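Local atomic coordinates of endonuclease and methylase LlaGI (Lactococcus lactis, PDB entry 5FFJ), a protein that probably recognises a specific DNA sequence, methylates it and, with a helicase-like ATPase motor, cuts unmodified DNA as a Type ISP restriction-modification enzyme. Residues S1119-L1124 against L1160-R1165; D1066-N1071 against V1081-K1086; I1059-N1064 against L1200-V1205. All blocks are in the same frame, centred on the assembly; numbering follows the deposited sequence.

Contact 1: S1119-L1124 against L1160-R1165; sequences SWSRSL and LNENVR. With nucleotides of chain C; nucleotides of chain B.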
# COMPACT_ATOMS: atom_id res chain seq x y z
N SER A 1119 19.30 -3.48 -7.16
CA SER A 1119 18.66 -2.32 -6.55
C SER A 1119 18.87 -1.12 -7.47
O SER A 1119 19.86 -0.39 -7.35
CB SER A 1119 19.19 -2.04 -5.14
OG SER A 1119 18.34 -1.14 -4.45
N TRP A 1120 17.95 -0.94 -8.42
CA TRP A 1120 17.98 0.19 -9.35
C TRP A 1120 17.96 1.53 -8.65
O TRP A 1120 17.35 1.70 -7.59
CB TRP A 1120 16.80 0.11 -10.33
CG TRP A 1120 16.85 -1.07 -11.25
CD1 TRP A 1120 16.00 -2.13 -11.27
CD2 TRP A 1120 17.81 -1.31 -12.29
NE1 TRP A 1120 16.37 -3.02 -12.26
CE2 TRP A 1120 17.48 -2.53 -12.89
CE3 TRP A 1120 18.93 -0.60 -12.75
CZ2 TRP A 1120 18.22 -3.07 -13.95
CZ3 TRP A 1120 19.66 -1.14 -13.80
CH2 TRP A 1120 19.30 -2.36 -14.38
N SER A 1121 18.64 2.49 -9.26
CA SER A 1121 18.54 3.89 -8.89
C SER A 1121 18.58 4.70 -10.17
O SER A 1121 18.93 4.16 -11.22
CB SER A 1121 19.68 4.30 -7.95
OG SER A 1121 20.92 4.25 -8.62
N ARG A 1122 18.23 5.98 -10.10
CA ARG A 1122 18.19 6.83 -11.29
C ARG A 1122 19.48 6.72 -12.09
O ARG A 1122 19.45 6.37 -13.27
CB ARG A 1122 17.95 8.29 -10.90
CG ARG A 1122 18.00 9.24 -12.09
CD ARG A 1122 17.47 10.62 -11.73
NE ARG A 1122 18.27 11.27 -10.70
CZ ARG A 1122 18.12 12.53 -10.32
NH1 ARG A 1122 17.21 13.30 -10.90
NH2 ARG A 1122 18.90 13.03 -9.37
N SER A 1123 20.60 7.00 -11.44
CA SER A 1123 21.90 6.98 -12.11
C SER A 1123 22.20 5.62 -12.73
O SER A 1123 22.71 5.55 -13.84
CB SER A 1123 23.01 7.35 -11.12
OG SER A 1123 24.27 6.91 -11.58
N LEU A 1124 21.88 4.54 -12.02
CA LEU A 1124 22.19 3.20 -12.52
C LEU A 1124 21.37 2.90 -13.77
O LEU A 1124 21.84 2.20 -14.67
CB LEU A 1124 21.94 2.14 -11.45
CG LEU A 1124 22.52 0.76 -11.77
CD1 LEU A 1124 24.03 0.79 -11.70
CD2 LEU A 1124 21.97 -0.29 -10.82
N LEU A 1160 27.50 2.27 -8.64
CA LEU A 1160 26.84 1.54 -7.53
C LEU A 1160 26.68 2.37 -6.25
O LEU A 1160 26.06 1.90 -5.29
CB LEU A 1160 27.54 0.22 -7.18
CG LEU A 1160 26.95 -1.04 -7.80
CD1 LEU A 1160 27.22 -1.06 -9.29
CD2 LEU A 1160 27.53 -2.28 -7.13
N ASN A 1161 27.21 3.60 -6.21
CA ASN A 1161 26.83 4.57 -5.17
C ASN A 1161 26.22 5.81 -5.81
O ASN A 1161 26.90 6.53 -6.54
CB ASN A 1161 28.02 4.98 -4.29
CG ASN A 1161 28.48 3.87 -3.36
OD1 ASN A 1161 28.10 2.71 -3.52
ND2 ASN A 1161 29.30 4.22 -2.39
N GLU A 1162 24.94 6.05 -5.54
CA GLU A 1162 24.22 7.16 -6.16
C GLU A 1162 24.86 8.51 -5.84
O GLU A 1162 24.91 9.40 -6.69
CB GLU A 1162 22.76 7.16 -5.70
CG GLU A 1162 21.85 8.07 -6.50
CD GLU A 1162 21.53 7.52 -7.88
OE1 GLU A 1162 21.85 6.34 -8.15
OE2 GLU A 1162 20.95 8.27 -8.70
N ASN A 1163 25.35 8.65 -4.61
CA ASN A 1163 25.99 9.88 -4.16
C ASN A 1163 27.19 9.61 -3.27
O ASN A 1163 27.05 9.28 -2.09
CB ASN A 1163 24.98 10.76 -3.42
CG ASN A 1163 24.36 11.82 -4.30
OD1 ASN A 1163 23.17 11.77 -4.62
ND2 ASN A 1163 25.17 12.80 -4.71
N VAL A 1164 28.38 9.75 -3.84
CA VAL A 1164 29.63 9.55 -3.12
C VAL A 1164 30.11 10.85 -2.49
O VAL A 1164 31.03 10.83 -1.67
CB VAL A 1164 30.74 8.98 -4.05
CG1 VAL A 1164 30.33 7.62 -4.60
CG2 VAL A 1164 31.06 9.96 -5.19
N ARG A 1165 29.49 11.96 -2.87
CA ARG A 1165 29.80 13.25 -2.25
C ARG A 1165 31.28 13.61 -2.42
O ARG A 1165 31.88 13.29 -3.45
CB ARG A 1165 29.41 13.22 -0.77
CG ARG A 1165 28.02 12.66 -0.51
CD ARG A 1165 26.95 13.53 -1.14
NE ARG A 1165 25.68 13.46 -0.44
CZ ARG A 1165 24.54 13.97 -0.89
NH1 ARG A 1165 24.51 14.60 -2.06
NH2 ARG A 1165 23.44 13.86 -0.18
P DT C 18 11.08 9.34 -7.63
OP1 DT C 18 9.63 9.58 -7.45
OP2 DT C 18 11.53 8.35 -8.63
O5' DT C 18 11.79 10.75 -7.94
C5' DT C 18 11.52 11.87 -7.10
C4' DT C 18 12.49 13.01 -7.35
O4' DT C 18 13.73 12.77 -6.63
C3' DT C 18 12.89 13.22 -8.82
O3' DT C 18 12.70 14.58 -9.19
C2' DT C 18 14.37 12.81 -8.84
C1' DT C 18 14.78 13.24 -7.45
N1 DT C 18 16.09 12.70 -6.96
C2 DT C 18 16.88 13.50 -6.16
O2 DT C 18 16.56 14.63 -5.82
N3 DT C 18 18.06 12.94 -5.76
C4 DT C 18 18.53 11.68 -6.07
O4 DT C 18 19.61 11.26 -5.66
C5 DT C 18 17.66 10.89 -6.92
C7 DT C 18 18.06 9.50 -7.33
C6 DT C 18 16.50 11.43 -7.32
P DG C 19 11.95 14.98 -10.55
OP1 DG C 19 10.56 14.51 -10.47
OP2 DG C 19 12.81 14.56 -11.69
O5' DG C 19 11.93 16.58 -10.49
C5' DG C 19 11.27 17.23 -9.40
C4' DG C 19 11.90 18.58 -9.10
O4' DG C 19 13.16 18.37 -8.41
C3' DG C 19 12.24 19.42 -10.32
O3' DG C 19 12.08 20.82 -10.03
C2' DG C 19 13.69 19.04 -10.61
C1' DG C 19 14.25 18.78 -9.22
N9 DG C 19 15.29 17.75 -9.15
C8 DG C 19 15.28 16.51 -9.75
N7 DG C 19 16.34 15.79 -9.48
C5 DG C 19 17.09 16.60 -8.64
C6 DG C 19 18.35 16.36 -8.03
O6 DG C 19 19.06 15.35 -8.11
N1 DG C 19 18.76 17.45 -7.26
C2 DG C 19 18.05 18.61 -7.10
N2 DG C 19 18.61 19.55 -6.32
N3 DG C 19 16.88 18.85 -7.67
C4 DG C 19 16.46 17.80 -8.42
P DC B 6 28.05 16.84 -3.94
OP1 DC B 6 29.41 17.00 -3.38
OP2 DC B 6 27.34 15.56 -3.82
O5' DC B 6 27.12 17.99 -3.33
C5' DC B 6 27.37 19.36 -3.65
C4' DC B 6 26.08 20.15 -3.70
O4' DC B 6 25.18 19.55 -4.69
C3' DC B 6 25.30 20.19 -2.38
O3' DC B 6 24.89 21.52 -2.06
C2' DC B 6 24.12 19.25 -2.64
C1' DC B 6 23.89 19.42 -4.13
N1 DC B 6 23.18 18.26 -4.77
C2 DC B 6 21.87 18.41 -5.29
O2 DC B 6 21.32 19.52 -5.21
N3 DC B 6 21.26 17.34 -5.86
C4 DC B 6 21.89 16.17 -5.93
N4 DC B 6 21.25 15.13 -6.50
C5 DC B 6 23.20 15.99 -5.41
C6 DC B 6 23.80 17.05 -4.85

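Contact 2: D1066-N1071 against V1081-K1086; sequences DAWVSN and VQIMIK. With nucleotides of chain C.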
# COMPACT_ATOMS: atom_id res chain seq x y z
N ASP A 1066 21.84 0.33 0.35
CA ASP A 1066 22.62 -0.06 1.52
C ASP A 1066 22.72 -1.57 1.71
O ASP A 1066 23.78 -2.09 2.05
CB ASP A 1066 22.02 0.58 2.78
CG ASP A 1066 22.29 2.07 2.88
OD1 ASP A 1066 23.10 2.60 2.08
OD2 ASP A 1066 21.71 2.73 3.77
N ALA A 1067 21.61 -2.28 1.49
CA ALA A 1067 21.58 -3.72 1.73
C ALA A 1067 22.64 -4.46 0.90
O ALA A 1067 23.24 -5.42 1.36
CB ALA A 1067 20.20 -4.29 1.43
N TRP A 1068 22.86 -3.98 -0.32
CA TRP A 1068 23.84 -4.58 -1.22
C TRP A 1068 25.24 -4.06 -0.95
O TRP A 1068 26.19 -4.84 -0.85
CB TRP A 1068 23.47 -4.30 -2.68
CG TRP A 1068 22.20 -4.93 -3.14
CD1 TRP A 1068 20.94 -4.42 -3.04
CD2 TRP A 1068 22.06 -6.20 -3.79
NE1 TRP A 1068 20.02 -5.29 -3.58
CE2 TRP A 1068 20.69 -6.39 -4.04
CE3 TRP A 1068 22.96 -7.20 -4.17
CZ2 TRP A 1068 20.20 -7.54 -4.67
CZ3 TRP A 1068 22.47 -8.33 -4.79
CH2 TRP A 1068 21.10 -8.50 -5.03
N VAL A 1069 25.35 -2.75 -0.81
CA VAL A 1069 26.63 -2.06 -0.87
C VAL A 1069 27.31 -1.91 0.50
O VAL A 1069 28.52 -1.72 0.58
CB VAL A 1069 26.45 -0.67 -1.54
CG1 VAL A 1069 26.91 0.48 -0.65
CG2 VAL A 1069 27.17 -0.64 -2.88
N SER A 1070 26.52 -2.01 1.58
CA SER A 1070 27.05 -1.88 2.94
C SER A 1070 26.68 -3.08 3.80
O SER A 1070 25.61 -3.67 3.63
CB SER A 1070 26.54 -0.60 3.60
OG SER A 1070 25.39 -0.85 4.38
N ASN A 1071 27.55 -3.43 4.74
CA ASN A 1071 27.36 -4.60 5.59
C ASN A 1071 28.39 -4.66 6.71
O ASN A 1071 29.47 -4.07 6.61
CB ASN A 1071 27.42 -5.88 4.74
CG ASN A 1071 27.08 -7.14 5.52
OD1 ASN A 1071 27.41 -7.27 6.70
ND2 ASN A 1071 26.43 -8.09 4.85
N VAL A 1081 28.04 -7.58 -3.57
CA VAL A 1081 28.29 -6.62 -4.64
C VAL A 1081 28.54 -7.34 -5.97
O VAL A 1081 28.11 -6.88 -7.02
CB VAL A 1081 29.49 -5.71 -4.31
CG1 VAL A 1081 30.01 -4.99 -5.55
CG2 VAL A 1081 29.11 -4.71 -3.23
N GLN A 1082 29.25 -8.46 -5.91
CA GLN A 1082 29.58 -9.22 -7.12
C GLN A 1082 28.33 -9.84 -7.75
O GLN A 1082 28.22 -9.87 -8.98
CB GLN A 1082 30.61 -10.31 -6.80
CG GLN A 1082 32.03 -9.78 -6.69
CD GLN A 1082 33.03 -10.85 -6.29
OE1 GLN A 1082 33.64 -11.50 -7.14
NE2 GLN A 1082 33.20 -11.04 -4.98
N ILE A 1083 27.41 -10.33 -6.93
CA ILE A 1083 26.13 -10.84 -7.43
C ILE A 1083 25.44 -9.77 -8.27
O ILE A 1083 25.10 -10.00 -9.43
CB ILE A 1083 25.19 -11.27 -6.28
CG1 ILE A 1083 25.48 -12.71 -5.86
CG2 ILE A 1083 23.72 -11.19 -6.71
CD1 ILE A 1083 26.83 -12.92 -5.20
N MET A 1084 25.22 -8.61 -7.67
CA MET A 1084 24.52 -7.52 -8.34
C MET A 1084 25.27 -7.03 -9.58
O MET A 1084 24.65 -6.77 -10.61
CB MET A 1084 24.31 -6.35 -7.37
CG MET A 1084 23.58 -5.17 -7.98
SD MET A 1084 23.12 -3.93 -6.75
CE MET A 1084 22.66 -2.56 -7.80
N ILE A 1085 26.59 -6.90 -9.48
CA ILE A 1085 27.38 -6.46 -10.62
C ILE A 1085 27.28 -7.47 -11.76
O ILE A 1085 27.23 -7.09 -12.93
CB ILE A 1085 28.86 -6.25 -10.24
CG1 ILE A 1085 29.00 -4.97 -9.40
CG2 ILE A 1085 29.75 -6.16 -11.49
CD1 ILE A 1085 30.41 -4.67 -8.94
N LYS A 1086 27.24 -8.76 -11.42
CA LYS A 1086 27.02 -9.79 -12.43
C LYS A 1086 25.62 -9.65 -13.01
O LYS A 1086 25.45 -9.66 -14.23
CB LYS A 1086 27.22 -11.19 -11.85
CG LYS A 1086 28.67 -11.60 -11.65
CD LYS A 1086 28.83 -13.12 -11.66
CE LYS A 1086 30.04 -13.56 -10.86
NZ LYS A 1086 29.79 -13.46 -9.39
P DG C 16 18.53 2.19 0.53
OP1 DG C 16 18.69 0.82 -0.00
OP2 DG C 16 19.72 3.04 0.74
O5' DG C 16 17.51 2.99 -0.42
C5' DG C 16 16.80 4.08 0.13
C4' DG C 16 16.02 4.85 -0.93
O4' DG C 16 15.53 6.07 -0.33
C3' DG C 16 16.82 5.35 -2.11
O3' DG C 16 15.95 5.82 -3.13
C2' DG C 16 17.56 6.49 -1.46
C1' DG C 16 16.40 7.14 -0.70
N9 DG C 16 16.78 7.88 0.49
C8 DG C 16 17.83 7.62 1.35
N7 DG C 16 17.90 8.47 2.34
C5 DG C 16 16.84 9.34 2.12
C6 DG C 16 16.41 10.47 2.86
O6 DG C 16 16.90 10.94 3.89
N1 DG C 16 15.29 11.06 2.28
C2 DG C 16 14.67 10.62 1.14
N2 DG C 16 13.60 11.31 0.73
N3 DG C 16 15.06 9.57 0.44
C4 DG C 16 16.15 8.98 0.99
P DG C 15 17.83 1.61 8.11
OP1 DG C 15 18.16 0.17 7.97
OP2 DG C 15 18.49 2.40 9.17
O5' DG C 15 18.07 2.37 6.72
C5' DG C 15 18.45 1.64 5.55
C4' DG C 15 17.58 2.02 4.37
O4' DG C 15 16.67 3.08 4.77
C3' DG C 15 18.34 2.55 3.16
O3' DG C 15 17.74 2.09 1.93
C2' DG C 15 18.24 4.06 3.33
C1' DG C 15 16.85 4.21 3.94
N9 DG C 15 16.66 5.43 4.74
C8 DG C 15 17.33 5.79 5.88
N7 DG C 15 16.93 6.93 6.38
C5 DG C 15 15.93 7.35 5.52
C6 DG C 15 15.13 8.52 5.54
O6 DG C 15 15.15 9.45 6.36
N1 DG C 15 14.24 8.56 4.47
C2 DG C 15 14.13 7.59 3.50
N2 DG C 15 13.21 7.79 2.55
N3 DG C 15 14.87 6.49 3.47
C4 DG C 15 15.75 6.44 4.50

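Contact 3: I1059-N1064 against L1200-V1205; sequences IGIVTN and LSDMHV. With nucleotides of chain C.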
# COMPACT_ATOMS: atom_id res chain seq x y z
N ILE A 1059 28.62 16.62 2.91
CA ILE A 1059 27.44 16.02 3.50
C ILE A 1059 27.50 14.51 3.31
O ILE A 1059 28.07 14.02 2.33
CB ILE A 1059 26.15 16.63 2.92
CG1 ILE A 1059 25.92 16.19 1.47
CG2 ILE A 1059 26.24 18.15 2.95
CD1 ILE A 1059 24.60 16.70 0.92
N GLY A 1060 26.93 13.76 4.25
CA GLY A 1060 27.14 12.33 4.33
C GLY A 1060 26.78 11.56 3.08
O GLY A 1060 25.91 11.97 2.31
N ILE A 1061 27.44 10.42 2.90
CA ILE A 1061 27.28 9.63 1.68
C ILE A 1061 25.87 9.03 1.61
O ILE A 1061 25.25 8.75 2.64
CB ILE A 1061 28.35 8.52 1.60
CG1 ILE A 1061 28.72 8.24 0.15
CG2 ILE A 1061 27.89 7.24 2.29
CD1 ILE A 1061 29.94 7.36 -0.00
N VAL A 1062 25.37 8.85 0.39
CA VAL A 1062 24.09 8.19 0.16
C VAL A 1062 24.23 7.20 -0.99
O VAL A 1062 24.30 7.60 -2.16
CB VAL A 1062 22.96 9.20 -0.18
CG1 VAL A 1062 21.59 8.61 0.15
CG2 VAL A 1062 23.17 10.52 0.57
N THR A 1063 24.30 5.91 -0.67
CA THR A 1063 24.57 4.88 -1.66
C THR A 1063 23.32 4.46 -2.43
O THR A 1063 23.41 3.89 -3.52
CB THR A 1063 25.16 3.61 -1.02
OG1 THR A 1063 24.10 2.80 -0.51
CG2 THR A 1063 26.13 3.95 0.10
N ASN A 1064 22.16 4.73 -1.83
CA ASN A 1064 20.84 4.39 -2.38
C ASN A 1064 20.58 2.88 -2.46
O ASN A 1064 19.51 2.46 -2.91
CB ASN A 1064 20.65 5.03 -3.77
CG ASN A 1064 20.08 6.44 -3.69
OD1 ASN A 1064 20.54 7.28 -2.91
ND2 ASN A 1064 19.05 6.71 -4.49
N LEU A 1200 34.85 7.51 6.93
CA LEU A 1200 33.80 7.99 6.05
C LEU A 1200 32.45 7.83 6.75
O LEU A 1200 32.22 6.85 7.45
CB LEU A 1200 33.83 7.22 4.73
CG LEU A 1200 32.93 7.68 3.58
CD1 LEU A 1200 33.58 7.31 2.27
CD2 LEU A 1200 31.54 7.07 3.68
N SER A 1201 31.55 8.81 6.57
CA SER A 1201 30.29 8.83 7.31
C SER A 1201 29.07 8.81 6.39
O SER A 1201 29.01 9.53 5.39
CB SER A 1201 30.24 10.06 8.21
OG SER A 1201 31.22 9.98 9.23
N ASP A 1202 28.10 7.97 6.75
CA ASP A 1202 26.84 7.92 6.03
C ASP A 1202 26.09 9.22 6.26
O ASP A 1202 26.47 10.02 7.11
CB ASP A 1202 25.98 6.74 6.49
CG ASP A 1202 24.85 6.42 5.52
OD1 ASP A 1202 25.13 6.22 4.32
OD2 ASP A 1202 23.68 6.36 5.96
N MET A 1203 25.02 9.43 5.49
CA MET A 1203 24.20 10.61 5.67
C MET A 1203 23.39 10.50 6.96
O MET A 1203 23.00 11.50 7.55
CB MET A 1203 23.27 10.80 4.47
CG MET A 1203 22.45 12.08 4.49
SD MET A 1203 21.01 11.93 3.43
CE MET A 1203 21.41 13.09 2.15
N HIS A 1204 23.14 9.27 7.39
CA HIS A 1204 22.24 9.05 8.51
C HIS A 1204 22.99 8.74 9.80
O HIS A 1204 22.44 8.14 10.73
CB HIS A 1204 21.27 7.92 8.16
CG HIS A 1204 20.39 8.25 7.00
ND1 HIS A 1204 19.56 9.35 6.98
CD2 HIS A 1204 20.23 7.64 5.80
CE1 HIS A 1204 18.92 9.39 5.82
NE2 HIS A 1204 19.31 8.36 5.09
N VAL A 1205 24.25 9.18 9.88
CA VAL A 1205 25.00 9.10 11.12
C VAL A 1205 24.31 9.97 12.17
O VAL A 1205 24.32 9.66 13.36
CB VAL A 1205 26.47 9.54 10.96
CG1 VAL A 1205 27.23 8.54 10.10
CG2 VAL A 1205 26.55 10.94 10.36
P DG C 16 18.53 2.19 0.53
OP1 DG C 16 18.69 0.82 -0.00
OP2 DG C 16 19.72 3.04 0.74
O5' DG C 16 17.51 2.99 -0.42
C5' DG C 16 16.80 4.08 0.13
C4' DG C 16 16.02 4.85 -0.93
O4' DG C 16 15.53 6.07 -0.33
C3' DG C 16 16.82 5.35 -2.11
O3' DG C 16 15.95 5.82 -3.13
C2' DG C 16 17.56 6.49 -1.46
C1' DG C 16 16.40 7.14 -0.70
N9 DG C 16 16.78 7.88 0.49
C8 DG C 16 17.83 7.62 1.35
N7 DG C 16 17.90 8.47 2.34
C5 DG C 16 16.84 9.34 2.12
C6 DG C 16 16.41 10.47 2.86
O6 DG C 16 16.90 10.94 3.89
N1 DG C 16 15.29 11.06 2.28
C2 DG C 16 14.67 10.62 1.14
N2 DG C 16 13.60 11.31 0.73
N3 DG C 16 15.06 9.57 0.44
C4 DG C 16 16.15 8.98 0.99
P DG C 15 17.83 1.61 8.11
OP1 DG C 15 18.16 0.17 7.97
OP2 DG C 15 18.49 2.40 9.17
O5' DG C 15 18.07 2.37 6.72
C5' DG C 15 18.45 1.64 5.55
C4' DG C 15 17.58 2.02 4.37
O4' DG C 15 16.67 3.08 4.77
C3' DG C 15 18.34 2.55 3.16
O3' DG C 15 17.74 2.09 1.93
C2' DG C 15 18.24 4.06 3.33
C1' DG C 15 16.85 4.21 3.94
N9 DG C 15 16.66 5.43 4.74
C8 DG C 15 17.33 5.79 5.88
N7 DG C 15 16.93 6.93 6.38
C5 DG C 15 15.93 7.35 5.52
C6 DG C 15 15.13 8.52 5.54
O6 DG C 15 15.15 9.45 6.36
N1 DG C 15 14.24 8.56 4.47
C2 DG C 15 14.13 7.59 3.50
N2 DG C 15 13.21 7.79 2.55
N3 DG C 15 14.87 6.49 3.47
C4 DG C 15 15.75 6.44 4.50
P DA C 17 15.90 5.15 -4.58
OP1 DA C 17 15.40 3.76 -4.39
OP2 DA C 17 17.19 5.37 -5.28
O5' DA C 17 14.78 6.01 -5.33
C5' DA C 17 13.45 6.05 -4.80
C4' DA C 17 12.91 7.47 -4.74
O4' DA C 17 13.71 8.26 -3.83
C3' DA C 17 12.89 8.23 -6.06
O3' DA C 17 11.66 8.95 -6.19
C2' DA C 17 14.10 9.15 -5.96
C1' DA C 17 14.14 9.44 -4.47
N9 DA C 17 15.45 9.77 -3.96
C8 DA C 17 16.62 9.09 -4.18
N7 DA C 17 17.65 9.61 -3.57
C5 DA C 17 17.12 10.70 -2.90
C6 DA C 17 17.71 11.66 -2.07
N6 DA C 17 19.01 11.66 -1.77
N1 DA C 17 16.91 12.61 -1.55
C2 DA C 17 15.61 12.59 -1.86
N3 DA C 17 14.94 11.74 -2.63
C4 DA C 17 15.77 10.81 -3.12

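Contact 1: S1119-L1124 against L1160-R1165
The opening of helix 1122-1129 meets an irregular loop, with the CA atoms of S1123 and E1162 6.4 Å apart. The CG of E1162 lies anti to the backbone N, and a bend at chi2 (74°) brings the carboxylate against the start of the helix. OE2 accepts from S1123 N on its syn lone pair at 3.0 Å, nearly straight (159°). OE1 accepts from the hydroxyl of S1121, the N-cap residue, which approaches from above the carboxylate plane; the same S1121 hydroxyl is also hydrogen-bonded to R1065 NH2. A carboxylate so placed probably interacts favourably with the helix dipole. Within the specificity domain, the first residue of the helix, R1122, reaches the DNA in the two-pronged arginine-guanine pattern: R1122 NH1 donates to N7 of DG19 of chain C at 3.0 Å and R1122 NH2 to its O6 at 2.6 Å. A bend at chi3 (62°) sets the guanidinium edge-on to that base, while C6 of DT18 of chain C lies 3.5 Å above the R1122 guanidinium plane, displaced toward its rim. E1162 OE2 touches C7 of DT18 of chain C at 3.4 Å. Farther from the DNA, L1124 CD1 and L1160 CD1 meet tip to tip at 4.4 Å.

Contact 2: D1066-N1071 against V1081-K1086
A Met-aromatic contact lies at the centre of the apolar seam between the short helix 1066-1069 and the long helix 1074-1096. W1068 points toward the long helix, its CG anti to the carbonyl carbon and beside the backbone N (chi1 -65°). The nearly straight side chain of M1084, whose CG is anti to its own backbone N, runs obliquely across the indole. It leaves SD over one face, displaced toward the rim, 4.1 Å from the centroid of the W1068 five-membered ring and 22° off the ring normal. Nearer the long helix, M1084 CB packs on W1068 CE3 at 3.6 Å, so CB lies by the six-membered ring while SD sits over the five-membered one. I1083 comes to the edge instead and marks the solvent side of an otherwise buried contact: its CG2 lies in the ring plane, 3.7 Å from W1068 CZ3. No hydrogen bond crosses between the segments, which suits a seam made of sulfur, aliphatic carbons and an aromatic ring. In the specificity domain the short helix held here also faces the DNA: D1066 N, at its start, donates to OP1 of DG16 of chain C at 3.2 Å. Where the helix ends, D1066 O is gripped twice by S1070, from the backbone N at 2.8 Å and from OG at 3.1 Å. V1081 CG2 lies 3.8 Å from W1068 O.

Contact 3: I1059-N1064 against L1200-V1205
I1061 and L1200 cross at about a right angle, I1061 CG2 resting 3.9 Å from L1200 CD2, whereas V1062 and M1203 cross obliquely. In the second pair a bend at chi3 of M1203 brings its CE to 3.5 Å from V1062 CG2. Between them runs a single beta bridge, I1061 with D1202: I1061 N donates to S1201 O at 3.1 Å, nearly straight (167°), and M1203 N to I1061 O at 2.9 Å along a bent path (130°). G1060 CA lies against S1201 O and D1202 O. Beyond the bridge, D1202 forms an Asx turn, OD2 accepting from H1204 N while also salt-bridged to R1147. That turn directs H1204 into the DNA site of the specificity domain. One ring face, toward its rim, lies over N7 of DG15 of chain C, and NE2 donates at the edge to N7 of DG16 of chain C at 3.1 Å. An alanine here would remove the imidazole and would probably lose both the bond to one guanine and the cover over the other. Because ND1 is also hydrogen-bonded, to G1207 O, both ring nitrogens face acceptors, which is consistent with a protonated imidazole contacting two successive guanines.

In the fold
All three contacts belong to the specificity domain, yet they differ in chemistry. Contact 2 is buried and almost wholly apolar between its segments, reaching the DNA through a backbone amide to a phosphate. Contact 3, also buried, combines a backbone bridge with base recognition; contact 1, partly buried, holds the helix start by a carboxylate and meets a guanine base through an arginine. Contacts 2 and 3 share one mixed sheet, supplying its outermost strands, 1070-1071 and 1200-1201. The loop 1160-1165 joins contact 1 to contact 3, N1163 N lying 2.9 Å from V1062 O, while S1119 packs on W1068 and M1084 of contact 2. Contacts 1 and 2 nest within the chain loop closed by contact 3.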